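Local coordinates for protein eukaryotic translation initiation factor 2D (Homo sapiens, PDB 5W2F) that delivers initiator tRNA to the P-site of the 40S ribosome independently of GTP, and is represented here by its C-terminal part, with SWIB/MDM2 and SUI1 regions, at residues 4-10 against 89-95; 40-46 against 55-61; 95-99 against 185-189; 110-115 against 192-196; 126-130 against 174-178. Numbering follows the deposited sequence.

Contact 1 of 5, residues 4-10 against 89-95; sequences KPLYCVP and KLQPAYQ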
# COMPACT_ATOMS: atom_id res chain seq x y z
N LYS A 4 3.35 -7.11 -2.46
CA LYS A 4 3.97 -7.41 -1.18
C LYS A 4 3.76 -6.24 -0.20
O LYS A 4 4.22 -5.15 -0.46
CB LYS A 4 5.46 -7.71 -1.35
CG LYS A 4 6.15 -7.96 -0.02
CD LYS A 4 7.43 -8.74 -0.13
CE LYS A 4 8.52 -7.94 -0.78
NZ LYS A 4 9.82 -8.39 -0.20
N PRO A 5 3.06 -6.46 0.90
CA PRO A 5 2.95 -5.40 1.90
C PRO A 5 4.29 -5.09 2.55
O PRO A 5 5.10 -6.00 2.79
CB PRO A 5 1.97 -5.96 2.94
CG PRO A 5 1.81 -7.38 2.64
CD PRO A 5 2.41 -7.71 1.32
N LEU A 6 4.51 -3.80 2.82
CA LEU A 6 5.71 -3.31 3.47
C LEU A 6 5.34 -2.28 4.53
O LEU A 6 4.19 -1.82 4.61
CB LEU A 6 6.66 -2.68 2.45
CG LEU A 6 7.30 -3.61 1.42
CD1 LEU A 6 8.02 -2.77 0.37
CD2 LEU A 6 8.23 -4.64 2.03
N TYR A 7 6.33 -1.93 5.33
CA TYR A 7 6.21 -0.94 6.39
C TYR A 7 7.41 -0.02 6.28
O TYR A 7 8.53 -0.48 6.09
CB TYR A 7 6.20 -1.61 7.76
CG TYR A 7 5.04 -2.52 7.92
CD1 TYR A 7 5.12 -3.85 7.51
CD2 TYR A 7 3.84 -2.05 8.41
CE1 TYR A 7 4.02 -4.67 7.59
CE2 TYR A 7 2.74 -2.89 8.54
CZ TYR A 7 2.84 -4.20 8.11
OH TYR A 7 1.75 -5.06 8.22
N CYS A 8 7.16 1.28 6.38
CA CYS A 8 8.21 2.27 6.26
C CYS A 8 8.44 2.94 7.61
O CYS A 8 7.50 3.36 8.27
CB CYS A 8 7.86 3.30 5.19
SG CYS A 8 9.16 4.50 4.85
N VAL A 9 9.70 3.03 8.01
CA VAL A 9 10.08 3.58 9.31
C VAL A 9 9.92 5.11 9.31
O VAL A 9 10.65 5.79 8.59
CB VAL A 9 11.53 3.21 9.68
CG1 VAL A 9 11.92 3.85 11.01
CG2 VAL A 9 11.72 1.69 9.70
N PRO A 10 8.99 5.64 10.12
CA PRO A 10 8.85 7.09 10.20
C PRO A 10 9.85 7.69 11.17
O PRO A 10 10.41 6.97 12.00
CB PRO A 10 7.44 7.28 10.72
CG PRO A 10 7.22 6.10 11.61
CD PRO A 10 8.01 4.97 11.00
N LYS A 89 1.86 1.90 13.81
CA LYS A 89 2.55 3.18 13.88
C LYS A 89 3.52 3.38 12.72
O LYS A 89 3.78 4.52 12.32
CB LYS A 89 3.27 3.36 15.23
CG LYS A 89 2.33 3.60 16.40
CD LYS A 89 1.82 5.03 16.40
CE LYS A 89 0.76 5.23 17.48
NZ LYS A 89 0.09 6.54 17.37
N LEU A 90 4.04 2.29 12.18
CA LEU A 90 4.81 2.35 10.94
C LEU A 90 3.95 2.86 9.79
O LEU A 90 2.71 2.76 9.83
CB LEU A 90 5.38 0.97 10.61
CG LEU A 90 6.52 0.52 11.53
CD1 LEU A 90 6.74 -0.98 11.47
CD2 LEU A 90 7.81 1.22 11.15
N GLN A 91 4.61 3.43 8.78
CA GLN A 91 3.89 3.93 7.60
C GLN A 91 3.58 2.78 6.66
O GLN A 91 4.48 2.00 6.35
CB GLN A 91 4.71 4.98 6.90
CG GLN A 91 4.96 6.24 7.72
CD GLN A 91 5.93 7.19 7.04
OE1 GLN A 91 6.83 6.78 6.30
NE2 GLN A 91 5.77 8.47 7.33
N PRO A 92 2.32 2.66 6.20
CA PRO A 92 2.01 1.59 5.24
C PRO A 92 2.75 1.80 3.93
O PRO A 92 2.99 2.95 3.49
CB PRO A 92 0.51 1.72 5.01
CG PRO A 92 0.20 3.13 5.36
CD PRO A 92 1.12 3.45 6.50
N ALA A 93 3.10 0.69 3.30
CA ALA A 93 3.79 0.73 2.03
C ALA A 93 3.55 -0.61 1.34
O ALA A 93 2.96 -1.52 1.93
CB ALA A 93 5.26 1.00 2.27
N TYR A 94 4.00 -0.74 0.12
CA TYR A 94 3.87 -2.00 -0.60
C TYR A 94 4.81 -2.01 -1.78
O TYR A 94 5.37 -0.98 -2.14
CB TYR A 94 2.43 -2.27 -1.06
CG TYR A 94 1.83 -1.18 -1.94
CD1 TYR A 94 1.25 -0.04 -1.39
CD2 TYR A 94 1.86 -1.31 -3.32
CE1 TYR A 94 0.71 0.95 -2.21
CE2 TYR A 94 1.30 -0.33 -4.14
CZ TYR A 94 0.73 0.79 -3.59
OH TYR A 94 0.18 1.78 -4.38
N GLN A 95 4.99 -3.19 -2.36
CA GLN A 95 5.89 -3.38 -3.48
C GLN A 95 5.14 -4.06 -4.61
O GLN A 95 4.53 -5.13 -4.41
CB GLN A 95 7.08 -4.23 -3.07
CG GLN A 95 8.06 -4.49 -4.20
CD GLN A 95 9.16 -5.42 -3.77
OE1 GLN A 95 10.15 -5.01 -3.19
NE2 GLN A 95 8.96 -6.70 -4.02
O HOH W 1 9.63 7.79 6.71
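Residues 4-8 and 91-95 form an antiparallel strand pair that joins the chain before and after the helical part of the SWIB/MDM2 region; the 78 residues between hold most of that region's helices. Lys4 faces Gln95, Leu6 faces Ala93 and Cys8 faces Gln91 in hydrogen-bonded pairs; five firm backbone bonds and a weak one, Ala93 N to Leu6 O at 3.0 Å, hold this register. On the face carrying these three pairs, Leu6 fills the space left by the small Ala93, with CB 3.9 Å from Ala93 CB and CD1 3.9 Å from Gln95 CB, and Phe27 of the next strand covers Ala93 as well. Pro5, Tyr7, Pro92 and Tyr94 occupy the other face, where Tyr94 swings its ring away from residues 4-10 to pack on Ile110 and bond to the carbonyl of Ala134. The clearest bump is Leu90, just past the end of helix 79-89. It fits into the bend made by Tyr7 to Pro10 as the chain leaves the strand: its CD1 meets Tyr7 CB at 3.8 Å, while its CD2 fills the angle between Cys8 O (3.6 Å), Val9 CA (3.8 Å) and Pro10 CD (3.8 Å). Beside this wedge, one water donates to both Val9 O (2.9 Å) and Gln91 OE1 (3.0 Å), which also accepts from Lys107 NZ.

Contact 2 of 5, residues 40-46 against 55-61; sequences YAKKNDL and VRLDPIL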
# COMPACT_ATOMS: atom_id res chain seq x y z
N TYR A 40 14.64 -6.18 20.19
CA TYR A 40 14.76 -4.96 20.98
C TYR A 40 14.36 -5.25 22.43
O TYR A 40 15.07 -4.88 23.39
CB TYR A 40 13.94 -3.82 20.36
CG TYR A 40 14.07 -2.53 21.13
CD1 TYR A 40 13.26 -2.25 22.24
CD2 TYR A 40 15.00 -1.58 20.75
CE1 TYR A 40 13.40 -1.08 22.96
CE2 TYR A 40 15.15 -0.40 21.45
CZ TYR A 40 14.36 -0.16 22.56
OH TYR A 40 14.55 1.01 23.25
N ALA A 41 13.23 -5.92 22.61
CA ALA A 41 12.76 -6.21 23.96
C ALA A 41 13.74 -7.10 24.72
O ALA A 41 14.01 -6.86 25.91
CB ALA A 41 11.39 -6.85 23.91
N LYS A 42 14.27 -8.11 24.05
CA LYS A 42 15.19 -9.04 24.69
C LYS A 42 16.52 -8.35 25.03
O LYS A 42 17.03 -8.46 26.17
CB LYS A 42 15.40 -10.28 23.81
CG LYS A 42 14.16 -11.17 23.76
CD LYS A 42 14.19 -12.23 22.66
CE LYS A 42 15.16 -13.34 22.91
NZ LYS A 42 15.06 -14.32 21.79
N LYS A 43 17.07 -7.60 24.06
CA LYS A 43 18.34 -6.90 24.24
C LYS A 43 18.29 -5.87 25.37
O LYS A 43 19.29 -5.66 26.06
CB LYS A 43 18.77 -6.20 22.92
CG LYS A 43 20.08 -5.43 22.99
CD LYS A 43 20.34 -4.61 21.74
CE LYS A 43 21.34 -3.49 22.01
NZ LYS A 43 22.62 -4.01 22.56
N ASN A 44 17.13 -5.24 25.57
CA ASN A 44 17.00 -4.18 26.57
C ASN A 44 16.36 -4.65 27.89
O ASN A 44 16.01 -3.83 28.73
CB ASN A 44 16.25 -3.00 25.96
CG ASN A 44 17.07 -2.31 24.89
OD1 ASN A 44 18.05 -1.63 25.19
ND2 ASN A 44 16.71 -2.52 23.63
N ASP A 45 16.27 -5.97 28.06
CA ASP A 45 15.76 -6.59 29.30
C ASP A 45 14.38 -6.11 29.68
O ASP A 45 14.12 -5.82 30.84
CB ASP A 45 16.75 -6.40 30.47
CG ASP A 45 18.07 -7.03 30.20
OD1 ASP A 45 18.08 -8.17 29.69
OD2 ASP A 45 19.10 -6.38 30.52
N LEU A 46 13.49 -6.05 28.69
CA LEU A 46 12.15 -5.49 28.90
C LEU A 46 11.12 -6.55 29.22
O LEU A 46 9.99 -6.22 29.53
CB LEU A 46 11.72 -4.70 27.68
CG LEU A 46 12.65 -3.53 27.32
CD1 LEU A 46 12.04 -2.75 26.17
CD2 LEU A 46 12.94 -2.61 28.51
N VAL A 55 5.70 -7.44 28.02
CA VAL A 55 6.87 -6.59 27.82
C VAL A 55 6.63 -5.26 28.51
O VAL A 55 5.58 -4.63 28.32
CB VAL A 55 7.13 -6.39 26.31
CG1 VAL A 55 8.33 -5.45 26.10
CG2 VAL A 55 7.39 -7.74 25.64
N ARG A 56 7.60 -4.83 29.32
CA ARG A 56 7.57 -3.53 29.98
C ARG A 56 8.16 -2.52 29.00
O ARG A 56 9.32 -2.59 28.65
CB ARG A 56 8.39 -3.55 31.27
CG ARG A 56 7.92 -4.56 32.31
CD ARG A 56 8.89 -4.66 33.49
NE ARG A 56 10.00 -5.59 33.23
CZ ARG A 56 11.25 -5.28 32.87
NH1 ARG A 56 11.67 -4.00 32.74
NH2 ARG A 56 12.13 -6.27 32.67
N LEU A 57 7.37 -1.54 28.61
CA LEU A 57 7.82 -0.57 27.64
C LEU A 57 8.81 0.41 28.28
O LEU A 57 8.57 0.96 29.35
CB LEU A 57 6.65 0.17 27.00
CG LEU A 57 5.84 -0.55 25.90
CD1 LEU A 57 5.23 -1.87 26.28
CD2 LEU A 57 4.79 0.42 25.39
N ASP A 58 9.93 0.62 27.60
CA ASP A 58 10.93 1.59 28.01
C ASP A 58 10.55 2.96 27.43
O ASP A 58 9.53 3.08 26.71
CB ASP A 58 12.33 1.11 27.58
CG ASP A 58 12.55 1.10 26.08
OD1 ASP A 58 11.58 1.16 25.30
OD2 ASP A 58 13.72 1.00 25.68
N PRO A 59 11.32 4.00 27.75
CA PRO A 59 10.90 5.31 27.25
C PRO A 59 10.82 5.42 25.74
O PRO A 59 9.91 6.07 25.23
CB PRO A 59 11.96 6.24 27.84
CG PRO A 59 12.32 5.60 29.14
CD PRO A 59 12.32 4.13 28.84
N ILE A 60 11.74 4.77 25.03
CA ILE A 60 11.70 4.76 23.57
C ILE A 60 10.40 4.16 23.05
O ILE A 60 9.74 4.75 22.19
CB ILE A 60 12.95 4.04 23.00
CG1 ILE A 60 14.16 4.97 23.14
CG2 ILE A 60 12.75 3.61 21.55
CD1 ILE A 60 15.49 4.30 22.94
N LEU A 61 10.03 2.99 23.57
CA LEU A 61 8.78 2.37 23.13
C LEU A 61 7.55 3.21 23.52
O LEU A 61 6.62 3.35 22.74
CB LEU A 61 8.67 0.94 23.65
CG LEU A 61 9.53 -0.07 22.90
CD1 LEU A 61 9.57 -1.39 23.65
CD2 LEU A 61 9.05 -0.24 21.45
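A single carboxylate does double duty here: Asp58 caps the helix that begins at Pro59 and also takes a short hydrogen bond from a second helix. Its OD1 accepts from Leu61 N at 3.0 Å, and Asp58 OD2 accepts from Tyr40 OH at 2.6 Å. Tyr40 lies near the C-terminal end of helix 30-43, which closes in a Schellman motif with Asp45, at positive phi, as C-prime residue. The chain then turns so that Leu46 can fill the space between the segments within the SWIB/MDM2 region. Leu46 CB packs 3.8 Å from Val55 CG1, and Leu46 CD1 lies 3.8 Å from Leu61 CD1, with Ala41 CB against Val55 CG1 at 4.0 Å. Beyond this apolar patch, Arg56 N donates to Leu46 O (2.8 Å), and the guanidinium folds back so that Arg56 NH2 reaches Asp45 O (2.7 Å) and also donates to the carbonyl of Val47. Arg56 thus meets carbonyls after one helix and Asp58 an NH at the start of the next, tying both helix ends together.

Contact 3 of 5, residues 95-99 against 185-189; sequences QVTLP and EYQLP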
# COMPACT_ATOMS: atom_id res chain seq x y z
N GLN A 95 4.99 -3.19 -2.36
CA GLN A 95 5.89 -3.38 -3.48
C GLN A 95 5.14 -4.06 -4.61
O GLN A 95 4.53 -5.13 -4.41
CB GLN A 95 7.08 -4.23 -3.07
CG GLN A 95 8.06 -4.49 -4.20
CD GLN A 95 9.16 -5.42 -3.77
OE1 GLN A 95 10.15 -5.01 -3.19
NE2 GLN A 95 8.96 -6.70 -4.02
N VAL A 96 5.23 -3.47 -5.79
CA VAL A 96 4.58 -4.01 -7.00
C VAL A 96 5.67 -4.47 -7.96
O VAL A 96 6.62 -3.73 -8.23
CB VAL A 96 3.75 -2.93 -7.71
CG1 VAL A 96 3.06 -3.52 -8.93
CG2 VAL A 96 2.79 -2.28 -6.77
N THR A 97 5.53 -5.70 -8.47
CA THR A 97 6.48 -6.18 -9.48
C THR A 97 5.75 -6.42 -10.78
O THR A 97 4.98 -7.36 -10.90
CB THR A 97 7.23 -7.45 -9.02
OG1 THR A 97 7.87 -7.18 -7.77
CG2 THR A 97 8.29 -7.88 -10.03
N LEU A 98 6.00 -5.55 -11.74
CA LEU A 98 5.44 -5.68 -13.07
C LEU A 98 6.32 -6.66 -13.84
O LEU A 98 7.53 -6.73 -13.62
CB LEU A 98 5.36 -4.33 -13.77
CG LEU A 98 4.50 -3.26 -13.07
CD1 LEU A 98 4.62 -1.95 -13.79
CD2 LEU A 98 3.04 -3.69 -12.96
N PRO A 99 5.71 -7.42 -14.77
CA PRO A 99 6.52 -8.36 -15.56
C PRO A 99 7.67 -7.69 -16.29
O PRO A 99 7.51 -6.65 -16.94
CB PRO A 99 5.52 -8.92 -16.56
CG PRO A 99 4.21 -8.77 -15.87
CD PRO A 99 4.31 -7.46 -15.18
N GLU A 185 -1.49 -8.84 -19.22
CA GLU A 185 -0.22 -8.20 -19.57
C GLU A 185 0.61 -7.78 -18.37
O GLU A 185 1.80 -8.06 -18.33
CB GLU A 185 -0.46 -7.02 -20.47
CG GLU A 185 -0.97 -7.43 -21.82
CD GLU A 185 -0.00 -8.38 -22.52
OE1 GLU A 185 1.18 -8.03 -22.66
OE2 GLU A 185 -0.43 -9.49 -22.89
N TYR A 186 -0.03 -7.15 -17.37
CA TYR A 186 0.71 -6.70 -16.19
C TYR A 186 0.62 -7.65 -15.00
O TYR A 186 1.27 -7.40 -13.99
CB TYR A 186 0.32 -5.27 -15.81
CG TYR A 186 0.72 -4.28 -16.87
CD1 TYR A 186 2.06 -4.14 -17.24
CD2 TYR A 186 -0.21 -3.46 -17.50
CE1 TYR A 186 2.45 -3.24 -18.23
CE2 TYR A 186 0.17 -2.56 -18.48
CZ TYR A 186 1.49 -2.46 -18.85
OH TYR A 186 1.86 -1.56 -19.83
N GLN A 187 -0.18 -8.72 -15.10
CA GLN A 187 -0.26 -9.77 -14.06
C GLN A 187 -0.60 -9.23 -12.68
O GLN A 187 -0.14 -9.74 -11.65
CB GLN A 187 1.05 -10.59 -14.02
CG GLN A 187 1.29 -11.41 -15.28
CD GLN A 187 0.36 -12.60 -15.40
OE1 GLN A 187 0.22 -13.38 -14.46
NE2 GLN A 187 -0.28 -12.74 -16.55
N LEU A 188 -1.43 -8.20 -12.65
CA LEU A 188 -1.82 -7.59 -11.41
C LEU A 188 -2.88 -8.45 -10.69
O LEU A 188 -3.64 -9.17 -11.35
CB LEU A 188 -2.35 -6.17 -11.64
CG LEU A 188 -1.33 -5.15 -12.14
CD1 LEU A 188 -2.00 -3.84 -12.41
CD2 LEU A 188 -0.20 -4.94 -11.14
N PRO A 189 -2.94 -8.38 -9.35
CA PRO A 189 -3.92 -9.22 -8.64
C PRO A 189 -5.36 -8.73 -8.85
O PRO A 189 -5.66 -7.56 -8.63
CB PRO A 189 -3.53 -9.06 -7.17
CG PRO A 189 -2.19 -8.47 -7.18
CD PRO A 189 -2.11 -7.62 -8.41
O HOH W 2 2.42 -8.04 -11.55
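This is a small apolar contact, aided by water, between the end of the sheet associated with the SWIB/MDM2 region and the SUI1 domain. Residues 95-99 leave strand 91-96, and residues 185-189 run from the last residue of helix 175-185 into the loop after it; the touching parts run 158° apart. Gln187, at a positive phi of 56°, turns the backbone, sending Leu188 back towards the first segment. Leu98 and Leu188 carry the apolar part: Leu98 CD2 lies 3.9 Å from Leu188 CD2 and 4.2 Å from Tyr186 CB, while Val96 CG1 reaches Leu188 CD2 at 4.2 Å. Leu188 also rests on Leu182 and Tyr186 on Leu181, continuing the packing of helix 175-185. Pro99 lies flanking the turn, with CG 4.0 Å from Gln187 CG and 3.5 Å from Glu185 O. A water between the backbones lies within hydrogen-bonding distance of Thr97 O (2.7 Å) and Tyr186 O (2.8 Å). The tightest direct approach is Pro99 CD to Tyr186 O, at 3.3 Å.

Contact 4 of 5, residues 110-115 against 192-196; sequences ICPIDI and HIQGL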
# COMPACT_ATOMS: atom_id res chain seq x y z
N ILE A 110 -2.59 0.22 0.13
CA ILE A 110 -2.92 -0.28 -1.18
C ILE A 110 -4.35 0.25 -1.47
O ILE A 110 -5.23 0.18 -0.59
CB ILE A 110 -2.85 -1.83 -1.25
CG1 ILE A 110 -1.45 -2.35 -0.83
CG2 ILE A 110 -3.15 -2.32 -2.66
CD1 ILE A 110 -1.38 -3.79 -0.40
N CYS A 111 -4.51 0.86 -2.63
CA CYS A 111 -5.81 1.30 -3.14
C CYS A 111 -6.04 0.54 -4.44
O CYS A 111 -5.10 0.23 -5.14
CB CYS A 111 -5.80 2.81 -3.43
SG CYS A 111 -4.47 3.38 -4.53
N PRO A 112 -7.30 0.25 -4.75
CA PRO A 112 -7.58 -0.49 -5.96
C PRO A 112 -7.49 0.37 -7.21
O PRO A 112 -7.73 1.59 -7.16
CB PRO A 112 -9.03 -0.93 -5.77
CG PRO A 112 -9.62 0.16 -4.92
CD PRO A 112 -8.53 0.58 -4.00
N ILE A 113 -7.19 -0.28 -8.33
CA ILE A 113 -7.48 0.34 -9.64
C ILE A 113 -8.99 0.28 -9.83
O ILE A 113 -9.60 -0.77 -9.61
CB ILE A 113 -6.78 -0.39 -10.77
CG1 ILE A 113 -5.27 -0.21 -10.64
CG2 ILE A 113 -7.27 0.12 -12.12
CD1 ILE A 113 -4.44 -1.10 -11.54
N ASP A 114 -9.58 1.42 -10.17
CA ASP A 114 -11.02 1.51 -10.40
C ASP A 114 -11.26 1.71 -11.88
O ASP A 114 -10.75 2.66 -12.48
CB ASP A 114 -11.67 2.67 -9.63
CG ASP A 114 -11.40 2.64 -8.16
OD1 ASP A 114 -11.58 1.58 -7.53
OD2 ASP A 114 -10.97 3.69 -7.63
N ILE A 115 -12.08 0.85 -12.44
CA ILE A 115 -12.52 0.91 -13.84
C ILE A 115 -14.02 1.10 -13.85
O ILE A 115 -14.74 0.25 -13.32
CB ILE A 115 -12.20 -0.37 -14.61
CG1 ILE A 115 -10.72 -0.74 -14.53
CG2 ILE A 115 -12.65 -0.26 -16.06
CD1 ILE A 115 -10.48 -2.20 -14.74
N HIS A 192 -7.30 -6.52 -6.37
CA HIS A 192 -6.98 -5.11 -6.29
C HIS A 192 -7.49 -4.30 -7.47
O HIS A 192 -7.09 -3.15 -7.65
CB HIS A 192 -5.47 -4.92 -6.11
CG HIS A 192 -4.99 -5.36 -4.78
ND1 HIS A 192 -5.57 -4.92 -3.61
CD2 HIS A 192 -4.00 -6.22 -4.41
CE1 HIS A 192 -4.96 -5.47 -2.58
NE2 HIS A 192 -4.01 -6.27 -3.04
N ILE A 193 -8.40 -4.89 -8.23
CA ILE A 193 -9.04 -4.20 -9.37
C ILE A 193 -10.54 -4.22 -9.16
O ILE A 193 -11.11 -5.29 -8.88
CB ILE A 193 -8.67 -4.85 -10.69
CG1 ILE A 193 -7.13 -4.93 -10.81
CG2 ILE A 193 -9.31 -4.11 -11.87
CD1 ILE A 193 -6.67 -5.84 -11.88
N GLN A 194 -11.16 -3.05 -9.27
CA GLN A 194 -12.62 -2.90 -9.17
C GLN A 194 -13.20 -2.49 -10.49
O GLN A 194 -12.65 -1.63 -11.16
CB GLN A 194 -12.99 -1.87 -8.08
CG GLN A 194 -12.63 -2.40 -6.70
CD GLN A 194 -13.06 -1.49 -5.55
OE1 GLN A 194 -13.45 -2.00 -4.50
NE2 GLN A 194 -13.00 -0.17 -5.74
N GLY A 195 -14.30 -3.11 -10.84
CA GLY A 195 -15.09 -2.76 -12.02
C GLY A 195 -15.06 -3.78 -13.15
O GLY A 195 -15.88 -3.68 -14.08
N LEU A 196 -14.18 -4.78 -13.07
CA LEU A 196 -14.11 -5.76 -14.15
C LEU A 196 -15.38 -6.57 -14.24
O LEU A 196 -15.72 -7.10 -15.33
CB LEU A 196 -12.92 -6.69 -14.00
CG LEU A 196 -11.56 -6.02 -14.15
CD1 LEU A 196 -10.46 -6.98 -13.76
CD2 LEU A 196 -11.38 -5.50 -15.58
O HOH W 3 -16.65 -1.05 -14.78
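Three backbone hydrogen bonds join residues 110-115 to 192-196 in parallel register, Ile113 beside Ile193 and Asp114 beside Gln194. Ile113 N donates to His192 O (3.0 Å), Gln194 N to Ile113 O (2.8 Å) and Ile115 N to Gln194 O (2.8 Å). Gln194 thus gives and accepts through its backbone, and its side chain adds a further bond, NE2 to Asp114 OD1 at 2.9 Å. Asp114 turns its own backbone the other way, to Arg130 of strand 124-130. Where the pairing ends, one water donates to Ile115 O (2.7 Å) and to Gly195 O (2.8 Å). The backbone angles of Gly195, phi 110°, and the nearness of Ile115 O leave no room for a CB. Apolar contacts flank the backbone bonds: Ile115 CD1 meets Ile193 CG2 at 3.6 Å and Leu196 CD2 at 3.5 Å, and Ile110 CG2 makes a CH-pi contact with the His192 ring. Strand 193-194 thereby ends the mixed SUI1 sheet, reached from strand 166-171 through helix 175-185 in a beta-alpha-beta crossover.

Contact 5 of 5, residues 126-130 against 174-178; sequences VTVVR and QVHHL. With FMT (formic acid), chain C.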
# COMPACT_ATOMS: atom_id res chain seq x y z
N VAL A 126 -18.31 6.02 -21.83
CA VAL A 126 -16.87 6.05 -21.71
C VAL A 126 -16.42 5.15 -20.57
O VAL A 126 -17.19 4.82 -19.68
CB VAL A 126 -16.33 7.47 -21.47
CG1 VAL A 126 -16.63 8.35 -22.68
CG2 VAL A 126 -16.84 8.07 -20.16
N THR A 127 -15.16 4.75 -20.65
CA THR A 127 -14.50 3.92 -19.64
C THR A 127 -13.45 4.77 -18.95
O THR A 127 -12.63 5.41 -19.62
CB THR A 127 -13.87 2.68 -20.29
OG1 THR A 127 -14.87 1.98 -21.03
CG2 THR A 127 -13.29 1.75 -19.27
N VAL A 128 -13.50 4.82 -17.62
CA VAL A 128 -12.62 5.67 -16.83
C VAL A 128 -11.80 4.81 -15.88
O VAL A 128 -12.35 3.97 -15.16
CB VAL A 128 -13.43 6.72 -16.05
CG1 VAL A 128 -12.52 7.61 -15.22
CG2 VAL A 128 -14.35 7.52 -17.01
N VAL A 129 -10.48 5.02 -15.89
CA VAL A 129 -9.54 4.17 -15.15
C VAL A 129 -8.71 5.01 -14.20
O VAL A 129 -7.94 5.88 -14.65
CB VAL A 129 -8.62 3.38 -16.10
CG1 VAL A 129 -7.81 2.34 -15.31
CG2 VAL A 129 -9.44 2.72 -17.22
N ARG A 130 -8.88 4.77 -12.90
CA ARG A 130 -8.23 5.51 -11.82
C ARG A 130 -7.23 4.61 -11.09
O ARG A 130 -7.44 3.41 -10.97
CB ARG A 130 -9.35 5.94 -10.82
CG ARG A 130 -8.88 6.61 -9.54
CD ARG A 130 -10.05 6.93 -8.64
NE ARG A 130 -10.90 7.97 -9.22
CZ ARG A 130 -10.88 9.27 -8.92
NH1 ARG A 130 -10.07 9.74 -7.99
NH2 ARG A 130 -11.67 10.10 -9.56
N GLN A 174 -15.02 -0.39 -22.67
CA GLN A 174 -13.73 -1.04 -22.91
C GLN A 174 -13.24 -1.85 -21.73
O GLN A 174 -12.05 -2.20 -21.67
CB GLN A 174 -12.68 0.01 -23.30
CG GLN A 174 -13.13 0.96 -24.40
CD GLN A 174 -13.45 0.28 -25.73
OE1 GLN A 174 -13.14 -0.90 -25.96
NE2 GLN A 174 -14.05 1.05 -26.63
N VAL A 175 -14.14 -2.15 -20.79
CA VAL A 175 -13.74 -2.80 -19.54
C VAL A 175 -12.99 -4.11 -19.78
O VAL A 175 -11.98 -4.40 -19.12
CB VAL A 175 -14.95 -3.02 -18.62
CG1 VAL A 175 -14.53 -3.67 -17.30
CG2 VAL A 175 -15.71 -1.73 -18.37
N HIS A 176 -13.47 -4.90 -20.74
CA HIS A 176 -12.82 -6.17 -21.07
C HIS A 176 -11.38 -6.02 -21.53
O HIS A 176 -10.53 -6.85 -21.22
CB HIS A 176 -13.65 -6.96 -22.08
CG HIS A 176 -13.93 -6.23 -23.35
ND1 HIS A 176 -14.76 -5.12 -23.40
CD2 HIS A 176 -13.50 -6.44 -24.62
CE1 HIS A 176 -14.82 -4.69 -24.65
NE2 HIS A 176 -14.09 -5.49 -25.42
N HIS A 177 -11.08 -4.92 -22.21
CA HIS A 177 -9.70 -4.66 -22.62
C HIS A 177 -8.81 -4.31 -21.43
O HIS A 177 -7.62 -4.63 -21.44
CB HIS A 177 -9.66 -3.56 -23.67
CG HIS A 177 -10.30 -3.94 -24.97
ND1 HIS A 177 -9.88 -5.02 -25.72
CD2 HIS A 177 -11.33 -3.38 -25.64
CE1 HIS A 177 -10.63 -5.10 -26.81
NE2 HIS A 177 -11.51 -4.11 -26.79
N LEU A 178 -9.37 -3.63 -20.43
CA LEU A 178 -8.62 -3.40 -19.19
C LEU A 178 -8.35 -4.70 -18.45
O LEU A 178 -7.32 -4.85 -17.81
CB LEU A 178 -9.31 -2.42 -18.25
CG LEU A 178 -9.07 -0.94 -18.49
CD1 LEU A 178 -7.60 -0.60 -18.29
CD2 LEU A 178 -9.56 -0.51 -19.87
C FMT C . -8.71 -8.06 -24.97
O1 FMT C . -8.05 -9.07 -25.14
O2 FMT C . -8.14 -6.89 -25.26
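The SUI1 alpha/beta fold packs two helices on one face of its sheet, and here the start of one, 175-185, meets the inner strand 124-130. Thr127 and Val129, alternate residues of the strand, point towards the helix. Thr127 OG1 accepts a hydrogen bond from Gln174 N at 2.9 Å, where Gln174 holds the N-cap position, and the same hydroxyl bonds to the carbonyl of Gly172. Further along, Leu178 provides the main apolar contact, its CG 3.9 Å from Val129 CG2; Thr127 CG2 lies 4.3 Å from Val175 CG2 and 4.4 Å from Leu178 CD2. Leu146 of helix 139-150 also touches Leu178, so the leucine is held between the sheet and a second helix. On the helix surface turned from the strand, His177 ND1 donates at 2.6 Å to O2 of a formic acid molecule, probably from the crystallisation liquor, that Arg149 also binds. The threonine hydroxyl thus satisfies a backbone NH and a carbonyl close to a largely hydrophobic interface.

Contact 2 is nested within the loop closed by contact 1, in the SWIB/MDM2 region; contact 3 joins the sheet of contact 1 to the SUI1 part, and contacts 4 and 5 lie within that part, with contact 5 nested inside both contact 3 and contact 4. The elongated chain puts contacts 2 and 5 furthest apart, about 51 Å between centres and on opposite sides of the chain's centre. Contacts 1 and 3 share strand 91-96, and contact 1 meets contact 4 where Tyr94 packs on Ile110, so this sheet bridges the two regions. Contacts 4 and 5, about 11 Å apart between centres, share the mixed sheet through neighbouring strands 113-121 and 124-130. Leu188 of contact 3 touches Ile113 of contact 4.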